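Side-chain contacts in thioredoxin reductase (Streptomyces clavuligerus, PDB 4NTD), which is a flavoenzyme that carries FAD and forms disulfide bonds in natural products, probably that of the antibiotic holomycin: residues 79-82 and 83-87; 153-156 and 157-161; 168-171 and 172-175; 188-191 and 192-196; 205-208 and 209-213. All coordinates share one frame; numbering follows the deposited sequence. Where two conformers were deposited one is given.

Contact 1 (79-82 and 83-87); sequences DGMA and PSALL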
# COMPACT_ATOMS: atom_id res chain seq x y z
N ASP A 79 8.25 -7.51 -10.51
CA ASP A 79 9.40 -6.68 -10.86
C ASP A 79 9.78 -6.93 -12.32
O ASP A 79 10.14 -8.05 -12.69
CB ASP A 79 10.57 -6.98 -9.93
CG ASP A 79 11.73 -6.02 -10.13
OD1 ASP A 79 11.52 -4.79 -10.05
OD2 ASP A 79 12.85 -6.51 -10.36
N GLY A 80 9.68 -5.89 -13.15
CA GLY A 80 9.98 -5.97 -14.58
C GLY A 80 8.78 -6.15 -15.49
O GLY A 80 8.93 -6.18 -16.71
N MET A 81 7.58 -6.26 -14.91
CA MET A 81 6.36 -6.45 -15.69
C MET A 81 6.02 -5.20 -16.50
O MET A 81 6.19 -4.08 -16.02
CB MET A 81 5.18 -6.78 -14.77
CG MET A 81 3.92 -7.24 -15.47
SD MET A 81 2.57 -7.51 -14.31
CE MET A 81 1.59 -8.73 -15.19
N ALA A 82 5.55 -5.39 -17.73
CA ALA A 82 5.08 -4.27 -18.55
C ALA A 82 3.83 -3.65 -17.91
O ALA A 82 2.95 -4.39 -17.47
CB ALA A 82 4.77 -4.73 -19.97
N PRO A 83 3.76 -2.31 -17.83
CA PRO A 83 2.56 -1.68 -17.29
C PRO A 83 1.26 -2.15 -17.95
O PRO A 83 0.28 -2.39 -17.25
CB PRO A 83 2.80 -0.19 -17.55
CG PRO A 83 4.28 -0.05 -17.50
CD PRO A 83 4.82 -1.32 -18.11
N SER A 84 1.26 -2.29 -19.27
CA SER A 84 0.07 -2.75 -19.99
C SER A 84 -0.35 -4.16 -19.58
O SER A 84 -1.54 -4.48 -19.56
CB SER A 84 0.29 -2.69 -21.51
OG SER A 84 1.36 -3.52 -21.91
N ALA A 85 0.63 -5.00 -19.24
CA ALA A 85 0.36 -6.37 -18.80
C ALA A 85 -0.23 -6.38 -17.39
O ALA A 85 -1.14 -7.17 -17.11
CB ALA A 85 1.62 -7.21 -18.86
N LEU A 86 0.28 -5.53 -16.50
CA LEU A 86 -0.29 -5.40 -15.15
C LEU A 86 -1.76 -5.02 -15.24
O LEU A 86 -2.61 -5.62 -14.59
CB LEU A 86 0.46 -4.35 -14.32
CG LEU A 86 -0.10 -4.11 -12.91
CD1 LEU A 86 0.21 -5.29 -12.00
CD2 LEU A 86 0.43 -2.82 -12.30
N LEU A 87 -2.05 -4.02 -16.07
CA LEU A 87 -3.41 -3.51 -16.21
C LEU A 87 -4.33 -4.53 -16.89
O LEU A 87 -5.45 -4.73 -16.45
CB LEU A 87 -3.42 -2.17 -16.95
CG LEU A 87 -2.62 -1.05 -16.27
CD1 LEU A 87 -2.60 0.19 -17.14
CD2 LEU A 87 -3.16 -0.73 -14.88
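Met81 lies alongside the first turn of the helix that starts at Pro83, its sulfur and methyl resting on Ala85 and Leu86. With CG anti to the backbone N (chi1 -169°) and the chain extended beyond it, the thioether runs along the outside of the turn and touches with its far end. SD sits 3.7 Å from Leu86 CA and 3.8 Å from Leu86 CB, while CE reaches over the neighbouring residue, 4.0 Å from Ala85 CB. Leu86, whose CG is also anti to its N, brings CD1 to 4.0 Å from Met81 SD, giving the sulfur a second patch of the same side chain. An alanine in place of Met81 would remove the thioether and would probably leave Ala85 CB and the CB and CD1 of Leu86 without their apolar cover on this side. Ala82, at the N-cap position, makes its link through the backbone: its carbonyl receives Leu86 N at 3.1 Å from Ala82 O, with an N-H...O angle of 162°, the first i to i+4 bond of the helix. Ala85 N adds a weak bond to the same oxygen, and Ala82 CB lies 4.2 Å from Ala85 CB. Just upstream, Gly80 and Met81 face Met72 in a G1 beta bulge, and the positive phi of Gly80 (98°) suits glycine. Asp79 OD2 is hydrogen-bonded to Tyr97 OH of the second subunit. The contact joins the loop that follows strand 56-60 to helix 83-96, with Leu86 packed on Met72 and close to the FAD-binding Val305.

Contact 2 (153-156 and 157-161); sequences ERWG and KDLLH. With GSH (glutathione), chain B; GOL (glycerol), chain D.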
# COMPACT_ATOMS: atom_id res chain seq x y z
N GLU A 153 10.02 13.86 -26.40
CA GLU A 153 10.31 12.68 -27.20
C GLU A 153 10.97 11.57 -26.37
O GLU A 153 10.68 10.39 -26.57
CB GLU A 153 11.20 13.06 -28.40
CG GLU A 153 10.49 13.92 -29.44
CD GLU A 153 10.49 15.41 -29.12
OE1 GLU A 153 11.02 15.79 -28.05
OE2 GLU A 153 9.95 16.19 -29.93
N ARG A 154 11.85 11.96 -25.44
CA ARG A 154 12.63 11.00 -24.67
C ARG A 154 12.05 10.64 -23.30
O ARG A 154 12.58 9.76 -22.62
CB ARG A 154 14.06 11.51 -24.51
CG ARG A 154 14.77 11.85 -25.82
CD ARG A 154 14.68 10.74 -26.87
NE ARG A 154 15.25 9.48 -26.41
CZ ARG A 154 15.25 8.35 -27.11
NH1 ARG A 154 14.71 8.30 -28.33
NH2 ARG A 154 15.80 7.25 -26.61
N TRP A 155 10.96 11.30 -22.90
CA TRP A 155 10.29 11.04 -21.62
C TRP A 155 9.93 9.56 -21.47
O TRP A 155 9.29 8.97 -22.34
CB TRP A 155 9.03 11.91 -21.51
CG TRP A 155 8.16 11.70 -20.29
CD1 TRP A 155 6.86 11.29 -20.28
CD2 TRP A 155 8.51 11.93 -18.91
NE1 TRP A 155 6.38 11.25 -18.99
CE2 TRP A 155 7.37 11.63 -18.14
CE3 TRP A 155 9.68 12.36 -18.26
CZ2 TRP A 155 7.36 11.74 -16.74
CZ3 TRP A 155 9.67 12.46 -16.88
CH2 TRP A 155 8.52 12.16 -16.13
N GLY A 156 10.38 8.95 -20.37
CA GLY A 156 10.13 7.53 -20.10
C GLY A 156 11.16 6.57 -20.68
O GLY A 156 11.15 5.38 -20.35
N LYS A 157 12.04 7.08 -21.55
CA LYS A 157 13.10 6.28 -22.15
C LYS A 157 14.43 6.62 -21.48
O LYS A 157 14.95 5.81 -20.71
CB LYS A 157 13.16 6.52 -23.66
CG LYS A 157 11.90 6.09 -24.40
CD LYS A 157 11.98 6.42 -25.88
CE LYS A 157 10.69 6.08 -26.60
NZ LYS A 157 10.88 5.98 -28.07
N ASP A 158 14.98 7.80 -21.78
CA ASP A 158 16.22 8.26 -21.16
C ASP A 158 16.17 9.73 -20.70
O ASP A 158 17.19 10.31 -20.32
CB ASP A 158 17.43 8.00 -22.08
CG ASP A 158 17.15 8.34 -23.53
OD1 ASP A 158 17.75 7.69 -24.42
OD2 ASP A 158 16.32 9.23 -23.80
N LEU A 159 14.97 10.33 -20.74
CA LEU A 159 14.66 11.54 -19.99
C LEU A 159 13.65 11.09 -18.94
O LEU A 159 12.52 10.72 -19.28
CB LEU A 159 14.09 12.64 -20.90
CG LEU A 159 13.91 14.06 -20.34
CD1 LEU A 159 12.73 14.16 -19.39
CD2 LEU A 159 15.17 14.60 -19.68
N LEU A 160 14.06 11.10 -17.68
CA LEU A 160 13.33 10.41 -16.62
C LEU A 160 13.16 11.28 -15.38
O LEU A 160 13.70 12.38 -15.30
CB LEU A 160 14.08 9.13 -16.24
CG LEU A 160 14.39 8.16 -17.39
CD1 LEU A 160 15.39 7.10 -16.97
CD2 LEU A 160 13.11 7.52 -17.92
N HIS A 161 12.39 10.79 -14.41
CA HIS A 161 12.24 11.48 -13.13
C HIS A 161 12.62 10.60 -11.94
O HIS A 161 13.49 10.97 -11.15
CB HIS A 161 10.81 12.01 -12.96
CG HIS A 161 10.46 12.35 -11.55
ND1 HIS A 161 9.38 11.79 -10.89
CD2 HIS A 161 11.06 13.17 -10.65
CE1 HIS A 161 9.33 12.26 -9.66
NE2 HIS A 161 10.33 13.09 -9.49
N1 GSH B . 9.17 12.89 -3.58
CA1 GSH B . 10.60 13.07 -3.31
C1 GSH B . 10.73 14.18 -2.24
O11 GSH B . 10.69 15.36 -2.66
O12 GSH B . 10.88 13.82 -1.05
CB1 GSH B . 11.34 13.57 -4.53
CG1 GSH B . 12.47 12.63 -4.95
CD1 GSH B . 11.85 11.34 -5.49
OE1 GSH B . 11.83 10.31 -4.81
N2 GSH B . 11.48 11.42 -6.77
CA2 GSH B . 10.85 10.31 -7.49
C2 GSH B . 9.41 10.36 -7.17
O2 GSH B . 8.85 11.31 -6.64
CB2 GSH B . 11.07 8.94 -6.85
SG2 GSH B . 11.66 7.51 -7.85
N3 GSH B . 8.90 9.16 -7.42
CA3 GSH B . 7.60 8.84 -7.01
C3 GSH B . 6.59 8.50 -8.13
O31 GSH B . 7.03 8.25 -9.40
O32 GSH B . 5.32 8.37 -7.85
C1 GOL D . 13.22 3.05 -18.17
O1 GOL D . 12.21 3.16 -19.17
C2 GOL D . 14.51 2.51 -18.79
O2 GOL D . 14.67 3.06 -20.10
C3 GOL D . 15.69 2.90 -17.91
O3 GOL D . 16.91 2.49 -18.53
O HOH W 1 10.34 8.69 -28.97
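Bends at chi2 and chi3 (-49° and -59°) fold the Arg154 chain back so that its guanidinium meets the Asp158 carboxylate side-on, the two planes 36° apart. NE donates almost straight (2.8 Å) to the syn lone pair of Asp158 OD2, which lies in the guanidinium plane; NH2 reaches Asp158 OD1 at 3.0 Å, from above the carboxylate plane. Lys157 crosses the guanidinium at about a right angle, laying CD over one face, and its ammonium is tied through a water to Glu153 O. Arg154 NH1 and Lys157 NZ, 4.5 Å apart, are like charges, probably tempered by Asp235, which salt-bridges that NH1. The backbone carbonyl of Arg154 accepts from three amides, those of Lys157, Asp158 and Leu159, closing the chain as it leaves the helix. Gly156 N answers with a bond to Leu159 O at 3.0 Å, and the positive phi of Gly156 favours glycine. The Trp155 ring places CE3 3.7 Å from Leu159 CD1 and offers its edge, at CH2, 3.9 Å from His161 CB. Trp155 and Gly156 also touch FAD, while the His161 ring lies against the bound glutathione. From the end of helix 151-154 the chain passes through the short turn 155-158 into strand 159-160, which pairs with strand 252-254 at the margin of a parallel sheet; Leu159 packs against Leu230 of strand 227-233.

Contact 3 (168-171 and 172-175); sequences YEVS and DQPL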
# COMPACT_ATOMS: atom_id res chain seq x y z
N TYR A 168 18.35 1.87 -10.66
CA TYR A 168 19.10 0.63 -10.78
C TYR A 168 19.52 0.36 -12.23
O TYR A 168 20.65 -0.04 -12.49
CB TYR A 168 18.29 -0.56 -10.25
CG TYR A 168 19.09 -1.84 -10.31
CD1 TYR A 168 19.98 -2.16 -9.29
CD2 TYR A 168 19.01 -2.69 -11.40
CE1 TYR A 168 20.73 -3.32 -9.34
CE2 TYR A 168 19.76 -3.85 -11.47
CZ TYR A 168 20.62 -4.15 -10.43
OH TYR A 168 21.37 -5.30 -10.49
N GLU A 169 18.59 0.61 -13.15
CA GLU A 169 18.80 0.32 -14.57
C GLU A 169 19.87 1.21 -15.22
O GLU A 169 20.40 0.85 -16.28
CB GLU A 169 17.48 0.46 -15.35
CG GLU A 169 16.50 -0.69 -15.14
CD GLU A 169 15.92 -0.77 -13.73
OE1 GLU A 169 15.64 0.29 -13.12
OE2 GLU A 169 15.74 -1.89 -13.23
N VAL A 170 20.18 2.35 -14.60
CA VAL A 170 21.23 3.24 -15.10
C VAL A 170 22.39 3.39 -14.10
O VAL A 170 23.10 4.39 -14.11
CB VAL A 170 20.66 4.62 -15.51
CG1 VAL A 170 19.62 4.45 -16.61
CG2 VAL A 170 20.07 5.36 -14.32
N SER A 171 22.58 2.37 -13.27
CA SER A 171 23.65 2.35 -12.27
C SER A 171 25.01 2.65 -12.90
O SER A 171 25.35 2.09 -13.94
CB SER A 171 23.73 0.99 -11.58
OG SER A 171 22.59 0.74 -10.77
N ASP A 172 25.77 3.54 -12.27
CA ASP A 172 27.14 3.87 -12.66
C ASP A 172 27.29 4.56 -14.03
O ASP A 172 28.41 4.73 -14.51
CB ASP A 172 28.04 2.62 -12.62
CG ASP A 172 27.99 1.91 -11.28
OD1 ASP A 172 28.11 2.59 -10.24
OD2 ASP A 172 27.83 0.67 -11.27
N GLN A 173 26.18 4.97 -14.64
CA GLN A 173 26.23 5.64 -15.94
C GLN A 173 26.39 7.15 -15.77
O GLN A 173 26.19 7.67 -14.67
CB GLN A 173 24.98 5.34 -16.76
CG GLN A 173 24.84 3.87 -17.14
CD GLN A 173 23.67 3.61 -18.08
OE1 GLN A 173 23.19 4.51 -18.76
NE2 GLN A 173 23.21 2.36 -18.12
N PRO A 174 26.78 7.86 -16.84
CA PRO A 174 26.85 9.32 -16.77
C PRO A 174 25.46 9.95 -16.77
O PRO A 174 24.80 10.02 -17.81
CB PRO A 174 27.65 9.71 -18.02
CG PRO A 174 28.22 8.44 -18.56
CD PRO A 174 27.29 7.36 -18.13
N LEU A 175 25.02 10.40 -15.59
CA LEU A 175 23.67 10.94 -15.41
C LEU A 175 23.70 12.47 -15.35
O LEU A 175 24.64 13.06 -14.81
CB LEU A 175 23.05 10.41 -14.11
CG LEU A 175 23.16 8.91 -13.85
CD1 LEU A 175 22.44 8.56 -12.56
CD2 LEU A 175 22.62 8.10 -15.01
O HOH W 2 24.00 0.38 -15.84
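Val170 and Gln173 are joined at the ends of a type II beta turn, and hydrogen bonds set its shape. Gln173 N donates to Val170 O at 3.2 Å, approaching from above the carbonyl plane; Asp172, the third residue, takes a positive phi of 66°. Within the turn, Ser171, its second residue, sets OG beside its own backbone N (chi1 -67°); OG and N both reach Tyr168 O from the same face of that carbonyl, OG at 2.7 Å and N at 3.2 Å from Tyr168 O. A water spans the turn, donating to Ser171 O at 2.9 Å and accepting from Gln173 NE2 at 3.1 Å. The other end of this amide, OE1, is held by Ser251 OG, which should fix its rotation. Gln173, extended beyond CG, crosses Val170 at about a right angle, and its amide end makes a van der Waals contact, CD 3.9 Å from Val170 CA. The apolar contact is on another side of the valine, where CG2 meets Leu175 CD2 at 3.8 Å. Charges face the dimer partner: Glu169 OE2 pairs with Arg51 and Asp172 OD1 with Arg53, both of the second subunit. At this subunit interface the chain leaving helix 163-166 reverses to enter strand 175-178; Val170, Gln173 and Leu175 rest on Thr252 of the adjoining strand 252-254.

Contact 4 (188-191 and 192-196); sequences ALLL and RQWSD. With GSH (glutathione), chain B.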
# COMPACT_ATOMS: atom_id res chain seq x y z
N ALA A 188 19.69 15.72 -7.69
CA ALA A 188 21.07 15.35 -8.05
C ALA A 188 21.77 14.62 -6.90
O ALA A 188 22.48 13.64 -7.12
CB ALA A 188 21.86 16.58 -8.46
N LEU A 189 21.56 15.11 -5.68
CA LEU A 189 22.14 14.48 -4.49
C LEU A 189 21.57 13.07 -4.29
O LEU A 189 22.30 12.15 -3.92
CB LEU A 189 21.89 15.34 -3.25
CG LEU A 189 22.55 16.73 -3.26
CD1 LEU A 189 22.02 17.58 -2.12
CD2 LEU A 189 24.06 16.62 -3.21
N LEU A 190 20.28 12.91 -4.55
CA LEU A 190 19.62 11.60 -4.49
C LEU A 190 20.20 10.63 -5.53
O LEU A 190 20.50 9.48 -5.22
CB LEU A 190 18.11 11.76 -4.69
CG LEU A 190 17.23 10.51 -4.78
CD1 LEU A 190 17.38 9.62 -3.55
CD2 LEU A 190 15.78 10.93 -4.97
N LEU A 191 20.38 11.12 -6.76
CA LEU A 191 20.90 10.28 -7.85
C LEU A 191 22.34 9.82 -7.65
O LEU A 191 22.75 8.81 -8.23
CB LEU A 191 20.75 11.00 -9.20
CG LEU A 191 19.32 11.02 -9.74
CD1 LEU A 191 19.14 12.11 -10.78
CD2 LEU A 191 18.94 9.67 -10.32
N ARG A 192 23.10 10.53 -6.82
CA ARG A 192 24.47 10.10 -6.48
C ARG A 192 24.52 8.75 -5.76
O ARG A 192 25.57 8.12 -5.70
CB ARG A 192 25.20 11.16 -5.64
CG ARG A 192 25.94 12.20 -6.47
CD ARG A 192 27.20 11.63 -7.11
NE ARG A 192 28.33 11.51 -6.18
CZ ARG A 192 28.78 10.38 -5.63
NH1 ARG A 192 28.21 9.20 -5.87
NH2 ARG A 192 29.83 10.43 -4.81
N GLN A 193 23.38 8.32 -5.22
CA GLN A 193 23.27 6.98 -4.64
C GLN A 193 23.35 5.88 -5.71
O GLN A 193 23.69 4.74 -5.39
CB GLN A 193 21.96 6.88 -3.83
CG GLN A 193 21.68 5.53 -3.18
CD GLN A 193 22.82 5.03 -2.30
OE1 GLN A 193 23.61 5.81 -1.78
NE2 GLN A 193 22.89 3.71 -2.13
N TRP A 194 23.06 6.22 -6.97
CA TRP A 194 23.11 5.25 -8.07
C TRP A 194 24.32 5.37 -9.02
O TRP A 194 24.61 4.43 -9.75
CB TRP A 194 21.82 5.34 -8.90
CG TRP A 194 20.63 4.69 -8.24
CD1 TRP A 194 20.22 3.40 -8.39
CD2 TRP A 194 19.69 5.32 -7.36
NE1 TRP A 194 19.08 3.18 -7.65
CE2 TRP A 194 18.74 4.33 -7.00
CE3 TRP A 194 19.56 6.61 -6.83
CZ2 TRP A 194 17.67 4.61 -6.14
CZ3 TRP A 194 18.50 6.87 -5.97
CH2 TRP A 194 17.57 5.87 -5.64
N SER A 195 25.00 6.51 -9.01
CA SER A 195 26.19 6.69 -9.86
C SER A 195 27.14 7.72 -9.26
O SER A 195 26.70 8.66 -8.60
CB SER A 195 25.78 7.15 -11.26
OG SER A 195 26.91 7.31 -12.10
N ASP A 196 28.44 7.54 -9.50
CA ASP A 196 29.42 8.54 -9.05
C ASP A 196 29.66 9.61 -10.12
O ASP A 196 30.46 10.52 -9.92
CB ASP A 196 30.73 7.90 -8.57
CG ASP A 196 31.49 7.19 -9.68
OD1 ASP A 196 31.05 7.25 -10.84
OD2 ASP A 196 32.53 6.56 -9.37
N1 GSH B . 9.17 12.89 -3.58
CA1 GSH B . 10.60 13.07 -3.31
C1 GSH B . 10.73 14.18 -2.24
O11 GSH B . 10.69 15.36 -2.66
O12 GSH B . 10.88 13.82 -1.05
CB1 GSH B . 11.34 13.57 -4.53
CG1 GSH B . 12.47 12.63 -4.95
CD1 GSH B . 11.85 11.34 -5.49
OE1 GSH B . 11.83 10.31 -4.81
N2 GSH B . 11.48 11.42 -6.77
CA2 GSH B . 10.85 10.31 -7.49
C2 GSH B . 9.41 10.36 -7.17
O2 GSH B . 8.85 11.31 -6.64
CB2 GSH B . 11.07 8.94 -6.85
SG2 GSH B . 11.66 7.51 -7.85
N3 GSH B . 8.90 9.16 -7.42
CA3 GSH B . 7.60 8.84 -7.01
C3 GSH B . 6.59 8.50 -8.13
O31 GSH B . 7.03 8.25 -9.40
O32 GSH B . 5.32 8.37 -7.85
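Helix 184-191 runs out at Leu191: Arg192 N still bonds Ala188 O at 3.2 Å, but Gln193 N then takes Leu190 O at 3.1 Å and Trp194 N takes Leu191 O at 2.9 Å, a tightening from i+4 to i+3 spacing. Leu190 and Trp194 lie side by side, pointing the same way. With CG anti to its N (chi1 175°), Leu190 brings CD1 to the edge of the indole, in its plane and 3.8 Å from Trp194 CZ3, while CD2 touches glutathione CG1 at 3.7 Å. The same ring edge meets the backbone, Trp194 CE3 being 3.4 Å from Leu190 O. An alanine in place of Leu190 would lack both methyls and is likely to leave Trp194 CZ3 and the glutathione chain without this shared neighbour. Trp194 NE1 is anchored on Arg51 O of the second subunit, and Gln193 NE2 on Ala52 O of the second subunit. Bends at chi2 and chi3 bring NH1 of Arg192 to Ser195 O, three residues on, at 3.2 Å; its NE binds Arg218 O. The loop leads on toward strand 198-201, while Leu190, Leu191 and Trp194 pack on Pro163 of helix 163-166 and Leu189 on helix 209-217.

Contact 5 (205-208 and 209-213); sequences LELT and DDDRR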
# COMPACT_ATOMS: atom_id res chain seq x y z
N LEU A 205 19.08 28.25 -12.40
CA LEU A 205 18.45 27.99 -11.11
C LEU A 205 19.23 28.70 -10.00
O LEU A 205 20.46 28.63 -9.97
CB LEU A 205 18.42 26.49 -10.83
CG LEU A 205 17.63 25.96 -9.64
CD1 LEU A 205 16.14 26.23 -9.80
CD2 LEU A 205 17.88 24.46 -9.50
N GLU A 206 18.52 29.37 -9.10
CA GLU A 206 19.16 30.05 -7.97
C GLU A 206 19.65 29.02 -6.96
O GLU A 206 18.84 28.29 -6.38
CB GLU A 206 18.19 31.02 -7.29
CG GLU A 206 17.64 32.13 -8.18
CD GLU A 206 18.60 33.30 -8.38
OE1 GLU A 206 19.81 33.15 -8.09
OE2 GLU A 206 18.14 34.37 -8.83
N LEU A 207 20.96 28.96 -6.76
CA LEU A 207 21.57 28.05 -5.77
C LEU A 207 21.93 28.83 -4.51
O LEU A 207 22.45 29.94 -4.58
CB LEU A 207 22.83 27.40 -6.34
CG LEU A 207 22.75 26.02 -7.02
CD1 LEU A 207 21.40 25.75 -7.67
CD2 LEU A 207 23.88 25.88 -8.02
N THR A 208 21.66 28.22 -3.35
CA THR A 208 22.06 28.79 -2.07
C THR A 208 23.46 28.32 -1.71
O THR A 208 24.01 27.43 -2.36
CB THR A 208 21.09 28.37 -0.94
OG1 THR A 208 21.19 26.95 -0.73
CG2 THR A 208 19.65 28.74 -1.29
N ASP A 209 24.04 28.91 -0.67
CA ASP A 209 25.34 28.47 -0.16
C ASP A 209 25.28 27.01 0.30
O ASP A 209 26.22 26.25 0.08
CB ASP A 209 25.82 29.37 0.98
CG ASP A 209 26.27 30.75 0.51
OD1 ASP A 209 26.54 31.61 1.37
OD2 ASP A 209 26.38 30.97 -0.72
N ASP A 210 24.18 26.63 0.95
CA ASP A 210 23.98 25.24 1.38
C ASP A 210 23.91 24.28 0.19
O ASP A 210 24.46 23.18 0.24
CB ASP A 210 22.72 25.10 2.25
CG ASP A 210 22.89 25.70 3.64
OD1 ASP A 210 21.87 25.95 4.30
OD2 ASP A 210 24.04 25.91 4.08
N ASP A 211 23.23 24.69 -0.89
CA ASP A 211 23.17 23.90 -2.12
C ASP A 211 24.58 23.64 -2.65
O ASP A 211 24.94 22.50 -2.95
CB ASP A 211 22.37 24.62 -3.22
CG ASP A 211 20.88 24.67 -2.94
OD1 ASP A 211 20.36 23.81 -2.20
OD2 ASP A 211 20.22 25.57 -3.50
N ARG A 212 25.36 24.71 -2.78
CA ARG A 212 26.71 24.61 -3.32
C ARG A 212 27.63 23.74 -2.45
O ARG A 212 28.38 22.93 -2.98
CB ARG A 212 27.31 26.01 -3.53
CG ARG A 212 26.76 26.72 -4.76
CD ARG A 212 27.40 28.08 -4.97
NE ARG A 212 26.88 29.07 -4.04
CZ ARG A 212 25.80 29.82 -4.24
NH1 ARG A 212 25.08 29.73 -5.36
NH2 ARG A 212 25.42 30.69 -3.30
N ARG A 213 27.56 23.91 -1.13
CA ARG A 213 28.35 23.07 -0.22
C ARG A 213 27.99 21.59 -0.34
O ARG A 213 28.88 20.73 -0.36
CB ARG A 213 28.18 23.53 1.24
CG ARG A 213 29.05 24.72 1.62
CD ARG A 213 29.02 24.98 3.12
NE ARG A 213 27.76 25.58 3.55
CZ ARG A 213 27.48 26.89 3.52
NH1 ARG A 213 28.38 27.77 3.09
NH2 ARG A 213 26.30 27.31 3.94
O HOH W 3 18.14 25.48 -5.70
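The Arg212 guanidinium lies with one face over Thr208 O, which sits 3.5 Å from its plane above the centre, and meets Asp209 OD2 at its edge. That edge contact is a salt bridge: NH2 points in plane at Asp209 OD2, 2.8 Å away and nearly in line with its C-O bond. NH1 adds a weak bond to Leu207 O. Arg213 does something similar, with Asp209 O above its face, but its NH2 bond to Asp210 OD2 (2.7 Å) is tilted from the guanidinium plane. The helix start is sealed by a capping box. Thr208 OG1, placed between its own N and carbonyl carbon by a chi1 of 66°, accepts from Asp211 N at 3.0 Å; in return Thr208 N donates to Asp211 OD2 at 3.0 Å, almost straight (177°) but from above the carboxylate plane. A water donates to both Asp211 OD2 and Glu206 O. Acidic groups at the amino end probably interact favourably with the helix dipole, though Asp209 and Asp210 are also paired with arginines. At the surface, away from the ligand sites, the contact leads the chain after strand 198-201 into helix 209-217, with Leu207 and Asp211 leaning on Val185 of helix 184-191.

Overall arrangement
The five contacts follow one another along the chain, and contacts 2 and 4 both touch glutathione, through His161 and Leu190, with centres about 17 Å apart. Contact 2 also reaches FAD; contact 1 stays about 7 Å from it, measured from the Pro83 side chain. Contacts 3 and 4 meet directly, centres about 9 Å apart: Asp172 N lies 2.9 Å from Trp194 O and Gln173 O 2.7 Å from Ser195 OG, both probable hydrogen bonds. Contacts 1, 3 and 4 touch the second subunit, whose Arg51 serves all three. Contact 5 is the farthest from contact 1, about 39 Å between centres, but only about 17 Å from contact 4; its Asp211 side chain is about 13 Å from glutathione.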